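Local atomic coordinates of GTPase activator-like protein (Chaetomium thermophilum, PDB entry 5HIU), a protein that probably acts as a GTPase activator, the piece described here being the all-helical N-terminal region of this fungal TSC2. Residues Y136-F140 with N198-A202; L427-I431 with F454-V458. All coordinates share one frame; numbering follows the deposited sequence.

In the fold
The modelled chain is an elongated alpha-solenoid, largely helical and without strands, and the two contacts lie on opposite sides of its centre. Contact 1 comes first along the chain: it joins residues 136-140, which run into helix 139-163, to the turn that connects helices 179-198 and 204-219. Contact 2 comes later in the chain, holding together the last two helices, 423-441 and 448-459. The centres of the contacts are about 57 Å apart and their nearest atoms about 43 Å, so they do not meet. They share no helix; each joins neighbouring parts of the helical stack, contact 1 around an inter-helix turn and contact 2 between two helix flanks at the C-terminal end.

Contact 1: Y136-F140 with N198-A202; sequences YYEMF and NFKFA
The backbone O of Asn198 is approached from both segments: Phe201 N gives it a weak hydrogen bond within the turn, and the Phe140 ring brings its edge up in plane, CE2 of Phe140 lying 3.2 Å from this O of Asn198. The turn is a short 3-10 segment of the alpha-solenoid, linking helices 179-198 and 204-219, and its Ala202 N bonds to Phe199 O at 2.8 Å. Ala202 places its methyl over the middle of one face of Phe140 in a CH-pi contact, CB being 3.8 Å from the ring centroid and 12° off the normal. Val194 and Ile195 of helix 179-198 and Val206 of helix 204-219 also pack on Phe140, which thereby ties both helices to 136-140. The amide of Asn198 turns elsewhere, its ND2 bonding to Gly129 O.

Beside this, Tyr136 and Phe201 lie side by side and point the same way, their centroids 4.5 Å apart and their planes inclined at 47°, an oblique pairing in which CD1 of Tyr136 lies 3.2 Å from CZ of Phe201. Phe201 sets its CG beside its own N and opposite the carbonyl carbon (chi1 -52°), which brings the ring alongside Tyr136. The OH of Tyr137 lies loosely at the edge of the Phe201 ring. From across the contact Tyr136 covers one face of that ring, its CD1 toward the rim, while CG of the neighbouring Lys200 lies 3.5 Å above the opposite face, over its centre.

Contact 2: L427-I431 with F454-V458; sequences LKHLI and FLIRV
Helix segments 427-431 and 454-458 run roughly antiparallel, at 149° between their N-to-C directions, with axes 11.6 Å apart at closest approach and the CA atoms of Ile431 and Leu455 separated by 6.8 Å. Such a wide spacing is bridged entirely by apolar side chains, and Ile431 is the one that meets most of them. Its two branches divide the work. The longer branch reaches tip to tip toward Val458, with CD1 of Ile431 3.3 Å from CG1 of Val458, and the same methyl lies 3.3 Å from CE2 of Phe454, so that it meets both valine and ring. Its chi2 of -31°, between staggered and eclipsed, together with the two short contacts suggests tight packing of the methyl, as far as the resolution allows. Ile431 and Leu455 pass each other heading in opposite directions, and CG2 of Ile431 comes to 3.8 Å from CD2 of Leu455.

One helical turn earlier, Leu427 passes aslant of Val458, its CD2 3.7 Å from CG1 of the valine; that valine methyl therefore meets both Leu427 and Ile431. Leu430 works from the more buried side, where its CD2 comes to 3.8 Å from CZ of Phe454. Phe454 extends from its helix with CG opposite the backbone N (chi1 163°), which carries the far end of the ring, CE2 and CZ, across to the partner helix.

Beyond the pair, the Phe454 ring stacks with Phe386 of helix 383-391, and Leu430 packs on Phe366 of helix 352-366, so this side of the interface continues into the preceding helices. The three- and four-residue spacing of the contacts is that of packed helices; chain order and near-antiparallel course make the pair an antiparallel helical hairpin, the last of the modelled alpha-solenoid.

Contact 1: Y136-F140 with N198-A202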
# COMPACT_ATOMS: atom_id res chain seq x y z
N TYR A 136 -19.98 3.07 14.54
CA TYR A 136 -19.66 1.81 13.86
C TYR A 136 -19.74 1.91 12.34
O TYR A 136 -18.77 1.61 11.63
CB TYR A 136 -20.65 0.74 14.31
CG TYR A 136 -20.51 0.31 15.75
CD1 TYR A 136 -19.43 -0.46 16.15
CD2 TYR A 136 -21.46 0.66 16.70
CE1 TYR A 136 -19.30 -0.87 17.46
CE2 TYR A 136 -21.33 0.26 18.01
CZ TYR A 136 -20.24 -0.52 18.38
OH TYR A 136 -20.09 -0.92 19.67
N TYR A 137 -20.88 2.36 11.86
CA TYR A 137 -21.17 2.30 10.45
C TYR A 137 -20.83 3.56 9.69
O TYR A 137 -20.89 3.56 8.47
CB TYR A 137 -22.63 1.88 10.25
CG TYR A 137 -22.74 0.39 10.46
CD1 TYR A 137 -22.20 -0.49 9.52
CD2 TYR A 137 -23.27 -0.15 11.63
CE1 TYR A 137 -22.22 -1.85 9.71
CE2 TYR A 137 -23.30 -1.52 11.83
CZ TYR A 137 -22.77 -2.37 10.86
OH TYR A 137 -22.77 -3.74 10.99
N GLU A 138 -20.43 4.61 10.41
CA GLU A 138 -20.04 5.88 9.78
C GLU A 138 -18.53 6.06 9.61
O GLU A 138 -18.08 6.89 8.82
CB GLU A 138 -20.58 7.08 10.59
CG GLU A 138 -22.10 7.21 10.61
CD GLU A 138 -22.72 6.73 11.91
OE1 GLU A 138 -22.53 5.55 12.25
OE2 GLU A 138 -23.42 7.55 12.58
N MET A 139 -17.75 5.30 10.37
CA MET A 139 -16.33 5.48 10.49
C MET A 139 -15.56 5.34 9.20
O MET A 139 -14.79 6.22 8.88
CB MET A 139 -15.78 4.47 11.48
CG MET A 139 -14.35 4.74 11.91
SD MET A 139 -14.14 6.39 12.61
CE MET A 139 -12.41 6.28 13.04
N PHE A 140 -15.75 4.23 8.49
CA PHE A 140 -14.93 3.91 7.29
C PHE A 140 -15.18 4.82 6.09
O PHE A 140 -14.22 5.25 5.42
CB PHE A 140 -15.08 2.44 6.88
CG PHE A 140 -14.22 1.52 7.69
CD1 PHE A 140 -12.88 1.35 7.38
CD2 PHE A 140 -14.73 0.86 8.79
CE1 PHE A 140 -12.08 0.52 8.14
CE2 PHE A 140 -13.93 0.04 9.55
CZ PHE A 140 -12.60 -0.14 9.23
N ASN A 198 -11.28 -2.93 13.95
CA ASN A 198 -12.72 -2.76 13.68
C ASN A 198 -13.09 -2.97 12.23
O ASN A 198 -13.99 -2.31 11.71
CB ASN A 198 -13.16 -1.34 14.09
CG ASN A 198 -13.33 -1.19 15.57
OD1 ASN A 198 -14.07 -1.92 16.17
ND2 ASN A 198 -12.65 -0.23 16.16
N PHE A 199 -12.39 -3.88 11.57
CA PHE A 199 -12.69 -4.20 10.18
C PHE A 199 -14.07 -4.83 9.97
O PHE A 199 -14.66 -4.68 8.90
CB PHE A 199 -11.62 -5.11 9.55
CG PHE A 199 -11.91 -5.42 8.13
CD1 PHE A 199 -11.62 -4.49 7.14
CD2 PHE A 199 -12.56 -6.57 7.79
CE1 PHE A 199 -11.93 -4.74 5.82
CE2 PHE A 199 -12.88 -6.83 6.47
CZ PHE A 199 -12.56 -5.91 5.48
N LYS A 200 -14.59 -5.55 10.95
CA LYS A 200 -15.93 -6.14 10.81
C LYS A 200 -17.01 -5.12 10.44
O LYS A 200 -17.95 -5.47 9.75
CB LYS A 200 -16.35 -6.86 12.09
CG LYS A 200 -16.60 -5.95 13.27
CD LYS A 200 -16.90 -6.76 14.53
CE LYS A 200 -18.30 -7.32 14.51
NZ LYS A 200 -18.51 -8.15 15.72
N PHE A 201 -16.85 -3.87 10.88
CA PHE A 201 -17.82 -2.81 10.55
C PHE A 201 -17.56 -2.13 9.21
O PHE A 201 -18.24 -1.15 8.83
CB PHE A 201 -17.84 -1.77 11.64
CG PHE A 201 -18.04 -2.35 13.00
CD1 PHE A 201 -19.27 -2.86 13.36
CD2 PHE A 201 -16.98 -2.42 13.90
CE1 PHE A 201 -19.45 -3.40 14.60
CE2 PHE A 201 -17.17 -2.96 15.16
CZ PHE A 201 -18.41 -3.46 15.51
N ALA A 202 -16.57 -2.65 8.49
CA ALA A 202 -16.31 -2.23 7.15
C ALA A 202 -17.13 -3.10 6.23
O ALA A 202 -16.93 -4.32 6.17
CB ALA A 202 -14.84 -2.38 6.82

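Contact 2: L427-I431 with F454-V458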
# COMPACT_ATOMS: atom_id res chain seq x y z
N LEU A 427 23.76 -14.51 -19.02
CA LEU A 427 24.12 -15.64 -19.87
C LEU A 427 25.32 -16.39 -19.32
O LEU A 427 25.28 -17.60 -19.17
CB LEU A 427 24.42 -15.19 -21.30
CG LEU A 427 23.20 -15.24 -22.22
CD1 LEU A 427 23.43 -14.34 -23.43
CD2 LEU A 427 22.94 -16.66 -22.66
N LYS A 428 26.39 -15.66 -19.00
CA LYS A 428 27.55 -16.28 -18.35
C LYS A 428 27.13 -17.03 -17.07
O LYS A 428 27.73 -18.04 -16.73
CB LYS A 428 28.62 -15.25 -18.02
N HIS A 429 26.10 -16.53 -16.39
CA HIS A 429 25.56 -17.20 -15.20
C HIS A 429 24.83 -18.50 -15.54
O HIS A 429 25.02 -19.51 -14.87
CB HIS A 429 24.64 -16.27 -14.41
CG HIS A 429 25.37 -15.41 -13.43
ND1 HIS A 429 26.40 -14.57 -13.80
CD2 HIS A 429 25.22 -15.25 -12.09
CE1 HIS A 429 26.86 -13.95 -12.74
NE2 HIS A 429 26.16 -14.34 -11.69
N LEU A 430 23.99 -18.44 -16.58
CA LEU A 430 23.19 -19.59 -17.01
C LEU A 430 24.03 -20.68 -17.70
O LEU A 430 23.99 -21.86 -17.35
CB LEU A 430 22.09 -19.10 -17.96
CG LEU A 430 21.04 -20.11 -18.40
CD1 LEU A 430 20.33 -20.74 -17.20
CD2 LEU A 430 20.04 -19.42 -19.32
N ILE A 431 24.80 -20.27 -18.70
CA ILE A 431 25.73 -21.18 -19.31
C ILE A 431 26.45 -21.94 -18.21
O ILE A 431 26.43 -23.17 -18.19
CB ILE A 431 26.74 -20.45 -20.25
CG1 ILE A 431 26.02 -19.83 -21.47
CG2 ILE A 431 27.84 -21.40 -20.69
CD1 ILE A 431 24.79 -20.59 -21.94
N PHE A 454 20.97 -26.28 -26.27
CA PHE A 454 20.99 -24.89 -25.82
C PHE A 454 22.41 -24.29 -25.80
O PHE A 454 22.62 -23.20 -26.31
CB PHE A 454 20.31 -24.73 -24.45
CG PHE A 454 20.66 -23.44 -23.76
CD1 PHE A 454 20.05 -22.25 -24.13
CD2 PHE A 454 21.63 -23.40 -22.77
CE1 PHE A 454 20.38 -21.06 -23.52
CE2 PHE A 454 21.97 -22.21 -22.16
CZ PHE A 454 21.35 -21.04 -22.53
N LEU A 455 23.37 -25.00 -25.20
CA LEU A 455 24.75 -24.50 -25.14
C LEU A 455 25.37 -24.31 -26.53
O LEU A 455 26.19 -23.41 -26.73
CB LEU A 455 25.63 -25.43 -24.31
CG LEU A 455 25.43 -25.44 -22.80
CD1 LEU A 455 25.38 -26.86 -22.27
CD2 LEU A 455 26.52 -24.65 -22.07
N ILE A 456 24.99 -25.16 -27.48
CA ILE A 456 25.48 -25.02 -28.84
C ILE A 456 24.94 -23.73 -29.46
O ILE A 456 25.67 -23.04 -30.17
CB ILE A 456 25.11 -26.24 -29.72
CG1 ILE A 456 25.92 -27.47 -29.28
CG2 ILE A 456 25.39 -25.95 -31.19
CD1 ILE A 456 25.37 -28.79 -29.78
N ARG A 457 23.67 -23.40 -29.20
CA ARG A 457 23.09 -22.13 -29.67
C ARG A 457 23.86 -20.92 -29.14
O ARG A 457 24.11 -19.96 -29.86
CB ARG A 457 21.63 -21.98 -29.24
CG ARG A 457 20.65 -23.01 -29.78
CD ARG A 457 19.35 -22.99 -28.97
NE ARG A 457 18.57 -24.22 -29.12
CZ ARG A 457 17.53 -24.57 -28.35
NH1 ARG A 457 17.12 -23.81 -27.34
NH2 ARG A 457 16.90 -25.72 -28.59
N VAL A 458 24.23 -20.99 -27.87
CA VAL A 458 24.70 -19.83 -27.13
C VAL A 458 26.21 -19.60 -27.24
O VAL A 458 26.65 -18.46 -27.27
CB VAL A 458 24.26 -19.92 -25.65
CG1 VAL A 458 24.95 -18.87 -24.80
CG2 VAL A 458 22.75 -19.77 -25.56